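Local coordinates for protein CrataBL (Crataeva tapia, PDB 4IHZ) that inhibits trypsin and probably factor Xa as a Kunitz-type beta-trefoil protein, and probably binds glucose and N-acetylglucosamine as a lectin, at residues A[17-22]-A[38-43]; A[64-69]-A[113-118]. One frame throughout, in Å; residues are numbered along the deposited sequence.

Interaction 1. Residues A[17-22]-A[38-43]; sequences AGFSPD and ITQLRF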
loop_
_atom_site.group_PDB
_atom_site.type_symbol
_atom_site.label_atom_id
_atom_site.label_comp_id
_atom_site.label_asym_id
_atom_site.label_seq_id
_atom_site.Cartn_x
_atom_site.Cartn_y
_atom_site.Cartn_z
ATOM N N ALA A 17 4.392 -19.356 17.919
ATOM C CA ALA A 17 3.306 -19.011 16.983
ATOM C C ALA A 17 3.360 -17.500 16.678
ATOM O O ALA A 17 2.928 -16.676 17.494
ATOM C CB ALA A 17 1.942 -19.388 17.630
ATOM N N GLY A 18 3.922 -17.163 15.515
ATOM C CA GLY A 18 4.015 -15.766 15.113
ATOM C C GLY A 18 2.800 -15.319 14.309
ATOM O O GLY A 18 1.668 -15.819 14.477
ATOM N N PHE A 19 3.011 -14.295 13.500
ATOM C CA PHE A 19 1.902 -13.499 12.972
ATOM C C PHE A 19 2.022 -13.172 11.534
ATOM O O PHE A 19 3.136 -13.008 10.994
ATOM C CB PHE A 19 1.822 -12.162 13.745
ATOM C CG PHE A 19 1.516 -12.346 15.208
ATOM C CD1 PHE A 19 0.224 -12.492 15.645
ATOM C CD2 PHE A 19 2.570 -12.453 16.106
ATOM C CE1 PHE A 19 -0.035 -12.683 17.018
ATOM C CE2 PHE A 19 2.320 -12.657 17.439
ATOM C CZ PHE A 19 1.037 -12.787 17.898
ATOM N N SER A 20 0.872 -13.089 10.863
ATOM C CA SER A 20 0.878 -12.711 9.437
ATOM C C SER A 20 -0.334 -11.847 9.141
ATOM O O SER A 20 -1.407 -12.115 9.674
ATOM C CB SER A 20 0.791 -13.996 8.594
ATOM O OG SER A 20 0.542 -13.688 7.208
ATOM N N PRO A 21 -0.194 -10.834 8.274
ATOM C CA PRO A 21 -1.406 -10.247 7.661
ATOM C C PRO A 21 -2.323 -11.315 7.086
ATOM O O PRO A 21 -1.877 -12.287 6.460
ATOM C CB PRO A 21 -0.839 -9.360 6.551
ATOM C CG PRO A 21 0.557 -8.974 7.045
ATOM C CD PRO A 21 1.047 -10.287 7.666
ATOM N N ASP A 22 -3.628 -11.166 7.317
ATOM C CA ASP A 22 -4.578 -12.136 6.810
ATOM C C ASP A 22 -4.508 -12.339 5.301
ATOM O O ASP A 22 -4.714 -13.475 4.820
ATOM C CB ASP A 22 -5.985 -11.758 7.207
ATOM C CG ASP A 22 -6.497 -12.555 8.381
ATOM O OD1 ASP A 22 -5.899 -13.607 8.793
ATOM O OD2 ASP A 22 -7.568 -12.150 8.891
ATOM N N ILE A 38 -3.895 -8.700 11.596
ATOM C CA ILE A 38 -2.630 -9.407 11.770
ATOM C C ILE A 38 -2.988 -10.582 12.679
ATOM O O ILE A 38 -3.337 -10.376 13.859
ATOM C CB ILE A 38 -1.583 -8.506 12.494
ATOM C CG1 ILE A 38 -1.274 -7.224 11.696
ATOM C CG2 ILE A 38 -0.286 -9.305 12.787
ATOM C CD1 ILE A 38 -0.744 -7.488 10.311
ATOM N N THR A 39 -2.930 -11.797 12.144
ATOM C CA THR A 39 -3.425 -12.958 12.878
ATOM C C THR A 39 -2.314 -13.936 13.211
ATOM O O THR A 39 -1.277 -13.983 12.536
ATOM C CB THR A 39 -4.557 -13.702 12.145
ATOM O OG1 THR A 39 -4.100 -14.071 10.844
ATOM C CG2 THR A 39 -5.807 -12.774 12.037
ATOM N N GLN A 40 -2.539 -14.745 14.227
ATOM C CA GLN A 40 -1.537 -15.636 14.721
ATOM C C GLN A 40 -1.567 -16.983 14.006
ATOM O O GLN A 40 -2.632 -17.559 13.776
ATOM C CB GLN A 40 -1.742 -15.821 16.234
ATOM C CG GLN A 40 -0.544 -16.503 16.893
ATOM C CD GLN A 40 -0.666 -16.559 18.376
ATOM O OE1 GLN A 40 -1.775 -16.717 18.928
ATOM N NE2 GLN A 40 0.465 -16.462 19.054
ATOM N N LEU A 41 -0.396 -17.474 13.642
ATOM C CA LEU A 41 -0.315 -18.766 12.962
ATOM C C LEU A 41 -0.119 -19.853 13.999
ATOM O O LEU A 41 0.995 -20.123 14.436
ATOM C CB LEU A 41 0.894 -18.742 12.019
ATOM C CG LEU A 41 0.891 -17.682 10.921
ATOM C CD1 LEU A 41 2.092 -17.870 10.019
ATOM C CD2 LEU A 41 -0.334 -17.845 10.089
ATOM N N ARG A 42 -1.236 -20.422 14.467
ATOM C CA ARG A 42 -1.208 -21.288 15.654
ATOM C C ARG A 42 -1.086 -22.793 15.470
ATOM O O ARG A 42 -0.466 -23.481 16.300
ATOM C CB ARG A 42 -2.487 -21.039 16.432
ATOM C CG ARG A 42 -2.484 -19.764 17.157
ATOM C CD ARG A 42 -3.591 -19.807 18.153
ATOM N NE ARG A 42 -4.856 -19.844 17.452
ATOM C CZ ARG A 42 -6.002 -20.090 18.085
ATOM N NH1 ARG A 42 -5.954 -20.337 19.414
ATOM N NH2 ARG A 42 -7.154 -20.077 17.394
ATOM N N PHE A 43 -1.730 -23.317 14.430
ATOM C CA PHE A 43 -1.905 -24.763 14.318
ATOM C C PHE A 43 -1.517 -25.232 12.926
ATOM O O PHE A 43 -2.365 -25.254 12.015
ATOM C CB PHE A 43 -3.360 -25.121 14.614
ATOM C CG PHE A 43 -3.817 -24.699 15.992
ATOM C CD1 PHE A 43 -4.848 -23.784 16.150
ATOM C CD2 PHE A 43 -3.209 -25.220 17.138
ATOM C CE1 PHE A 43 -5.266 -23.393 17.420
ATOM C CE2 PHE A 43 -3.631 -24.826 18.426
ATOM C CZ PHE A 43 -4.648 -23.927 18.570
#

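Interaction 2. Residues A[64-69]-A[113-118]; sequences PLSHNL and RIERHG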
loop_
_atom_site.group_PDB
_atom_site.type_symbol
_atom_site.label_atom_id
_atom_site.label_comp_id
_atom_site.label_asym_id
_atom_site.label_seq_id
_atom_site.Cartn_x
_atom_site.Cartn_y
_atom_site.Cartn_z
ATOM N N PRO A 64 14.873 3.218 18.544
ATOM C CA PRO A 64 14.789 3.535 19.970
ATOM C C PRO A 64 13.516 2.973 20.565
ATOM O O PRO A 64 12.493 2.911 19.887
ATOM C CB PRO A 64 14.723 5.067 20.004
ATOM C CG PRO A 64 14.863 5.521 18.625
ATOM C CD PRO A 64 14.549 4.388 17.709
ATOM N N LEU A 65 13.603 2.549 21.827
ATOM C CA LEU A 65 12.435 2.115 22.556
ATOM C C LEU A 65 11.652 3.337 22.973
ATOM O O LEU A 65 12.221 4.436 23.122
ATOM C CB LEU A 65 12.880 1.350 23.819
ATOM C CG LEU A 65 13.727 0.101 23.516
ATOM C CD1 LEU A 65 14.158 -0.645 24.768
ATOM C CD2 LEU A 65 13.002 -0.846 22.575
ATOM N N SER A 66 10.357 3.144 23.216
ATOM C CA SER A 66 9.501 4.192 23.750
ATOM C C SER A 66 9.471 5.438 22.867
ATOM O O SER A 66 9.374 6.565 23.357
ATOM C CB SER A 66 9.909 4.523 25.207
ATOM O OG SER A 66 9.624 3.418 26.023
ATOM N N HIS A 67 9.538 5.216 21.545
ATOM C CA HIS A 67 9.662 6.303 20.554
ATOM C C HIS A 67 8.835 5.930 19.311
ATOM O O HIS A 67 8.876 4.788 18.856
ATOM C CB HIS A 67 11.145 6.478 20.197
ATOM C CG HIS A 67 11.408 7.402 19.050
ATOM N ND1 HIS A 67 11.727 8.732 19.221
ATOM C CD2 HIS A 67 11.413 7.182 17.711
ATOM C CE1 HIS A 67 11.914 9.293 18.036
ATOM N NE2 HIS A 67 11.730 8.373 17.102
ATOM N N ASN A 68 8.053 6.881 18.800
ATOM C CA ASN A 68 7.189 6.634 17.617
ATOM C C ASN A 68 7.930 5.959 16.491
ATOM O O ASN A 68 9.028 6.390 16.112
ATOM C CB ASN A 68 6.655 7.964 17.073
ATOM C CG ASN A 68 5.579 8.576 17.953
ATOM O OD1 ASN A 68 4.982 7.908 18.785
ATOM N ND2 ASN A 68 5.315 9.879 17.742
ATOM N N LEU A 69 7.316 4.919 15.929
ATOM C CA LEU A 69 7.821 4.290 14.735
ATOM C C LEU A 69 6.650 3.799 13.879
ATOM O O LEU A 69 5.493 3.709 14.355
ATOM C CB LEU A 69 8.751 3.124 15.064
ATOM C CG LEU A 69 8.286 2.145 16.144
ATOM C CD1 LEU A 69 7.311 1.169 15.485
ATOM C CD2 LEU A 69 9.469 1.385 16.723
ATOM N N ARG A 113 4.910 2.024 19.202
ATOM C CA ARG A 113 6.202 2.033 19.861
ATOM C C ARG A 113 6.495 0.642 20.369
ATOM O O ARG A 113 5.576 -0.137 20.612
ATOM C CB ARG A 113 6.223 2.997 21.078
ATOM C CG ARG A 113 5.906 4.426 20.678
ATOM C CD ARG A 113 5.844 5.334 21.899
ATOM N NE ARG A 113 5.470 6.661 21.424
ATOM C CZ ARG A 113 5.514 7.764 22.158
ATOM N NH1 ARG A 113 5.919 7.705 23.426
ATOM N NH2 ARG A 113 5.152 8.912 21.610
ATOM N N ILE A 114 7.784 0.363 20.547
ATOM C CA ILE A 114 8.246 -0.857 21.225
ATOM C C ILE A 114 8.640 -0.421 22.641
ATOM O O ILE A 114 9.452 0.496 22.805
ATOM C CB ILE A 114 9.462 -1.465 20.527
ATOM C CG1 ILE A 114 9.080 -1.896 19.103
ATOM C CG2 ILE A 114 9.990 -2.681 21.328
ATOM C CD1 ILE A 114 10.287 -2.347 18.228
ATOM N N GLU A 115 8.032 -1.045 23.642
ATOM C CA GLU A 115 8.359 -0.703 25.050
ATOM C C GLU A 115 8.813 -1.915 25.789
ATOM O O GLU A 115 8.359 -3.021 25.503
ATOM C CB GLU A 115 7.165 -0.074 25.766
ATOM C CG GLU A 115 6.771 1.279 25.150
ATOM C CD GLU A 115 5.554 1.934 25.763
ATOM O OE1 GLU A 115 4.920 1.355 26.679
ATOM O OE2 GLU A 115 5.206 3.051 25.289
ATOM N N ARG A 116 9.695 -1.727 26.780
ATOM C CA ARG A 116 10.038 -2.878 27.619
ATOM C C ARG A 116 8.847 -3.311 28.469
ATOM O O ARG A 116 8.051 -2.492 28.915
ATOM C CB ARG A 116 11.226 -2.594 28.528
ATOM C CG ARG A 116 12.497 -2.349 27.746
ATOM C CD ARG A 116 13.702 -2.425 28.650
ATOM N NE ARG A 116 14.939 -2.358 27.855
ATOM C CZ ARG A 116 15.462 -3.392 27.188
ATOM N NH1 ARG A 116 14.884 -4.587 27.198
ATOM N NH2 ARG A 116 16.569 -3.207 26.478
ATOM N N HIS A 117 8.754 -4.611 28.680
ATOM C CA HIS A 117 7.652 -5.192 29.421
ATOM C C HIS A 117 8.248 -6.401 30.099
ATOM O O HIS A 117 8.517 -7.426 29.462
ATOM C CB HIS A 117 6.532 -5.600 28.442
ATOM C CG HIS A 117 5.367 -6.264 29.103
ATOM N ND1 HIS A 117 4.491 -5.590 29.925
ATOM C CD2 HIS A 117 4.922 -7.541 29.043
ATOM C CE1 HIS A 117 3.569 -6.430 30.365
ATOM N NE2 HIS A 117 3.815 -7.624 29.852
ATOM N N GLY A 118 8.500 -6.292 31.408
ATOM C CA GLY A 118 9.228 -7.369 32.067
ATOM C C GLY A 118 10.600 -7.524 31.425
ATOM O O GLY A 118 11.266 -6.538 31.129
HETATM O O HOH W 1 9.739 2.492 20.050
#

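Interaction 1. Residues A[17-22]-A[38-43]
S20 and T39 face each other as the hydrogen-bonded pair of a short antiparallel ladder: S20 N gives its hydrogen to T39 O, and T39 N returns one to S20 O, both at 2.9 Å. L41 N continues the ladder to G18 O (2.8 Å). On either side of that pair, F19 with Q40 and P21 with I38 form non-hydrogen-bonded pairs. Proline suits such a position, since its missing N-H is not needed for the partner strand. The two strands, 19-21 and 38-40, pair antiparallel within the beta-trefoil, and I38 and Q40 carry backbone bonds on to L149 and R147.

Among the side chains, I38 CD1 lies beside P21 CG (3.8 Å), and I38 CG2 meets F19 CB. The F19 ring and the Q40 amide are nearly parallel, 8° apart, with F19 CE1 near Q40 CB. Q40 CG stands anti to the backbone N (chi1 -167°) and the chain is extended beyond it; NE2 donates to A17 O (2.9 Å, 162° at the hydrogen), while R147 holds OE1. T39 OG1 donates to D22 OD1 at 2.8 Å from above the carboxylate plane. A hydroxyl suits this place because it can also accept, here from R25 NH1; D22 OD1 has a salt bridge to R146 as well.

Interaction 2. Residues A[64-69]-A[113-118]
R113 grips N68 side-on: NE and NH2 both donate to N68 OD1, each at 3.0 Å, so one carbonyl oxygen takes two bonds. OD1 lies at the edge of the guanidinium, in its plane, whereas both nitrogens sit above the same face of the amide, the two groups being turned 61° apart. Asparagine suits this place because its amide has two ends: ND2 donates to G129 O and Q56 OE1, which fixes the rotation of the group. R113 is extended from CG to NE (chi2 176°), and its methylenes run past the backbone of H67, with R113 CG 3.5 Å from H67 O. Next to this tight polar end lies an apolar one, where L69 and I114 cross at about a right angle, L69 CD2 coming nearest I114 CG1 at 4.1 Å, and F53 touches both residues. The backbones join through S66 N and I114 O (2.8 Å, nearly straight at 171°), and a water that accepts from H67 N and I114 N and donates to P64 O adds a second, indirect link.

Toward the solvent the contact thins. L65 CD2 still meets I114 CG2 (3.7 Å), but L65 CD1 lies over a face of the R116 guanidinium, 3.6 Å from R116 NE; the charged end of R116 binds a glycerol, probably from crystallisation. S66 and E115 barely meet, S66 OG lying 3.7 Å from E115 CG. Here an irregular loop entering strand 69-72 packs on strand 112-117, which pairs on with strand 120-125, as in the Kunitz-type beta-trefoil.

After strand 8-12 the chain enters 17-22, passes through helix 22-26 and returns at 38-43, so interaction 1 closes a short loop of 15 residues. Strand 52-55 follows before 64-69 begins, and the chain then runs through 43 residues, including strands 69-72, 87-91 and 96-100, before 113-118 closes interaction 2. The two loops are therefore in series, neither nested nor crossed. The centres of interactions 1 and 2 are about 22 Å apart, on opposite sides of the chain's centre, and their nearest atoms about 13 Å. Interaction 1 pairs two early strands, whereas interaction 2 ties a middle loop to strand 112-117 in the later part of the same trefoil.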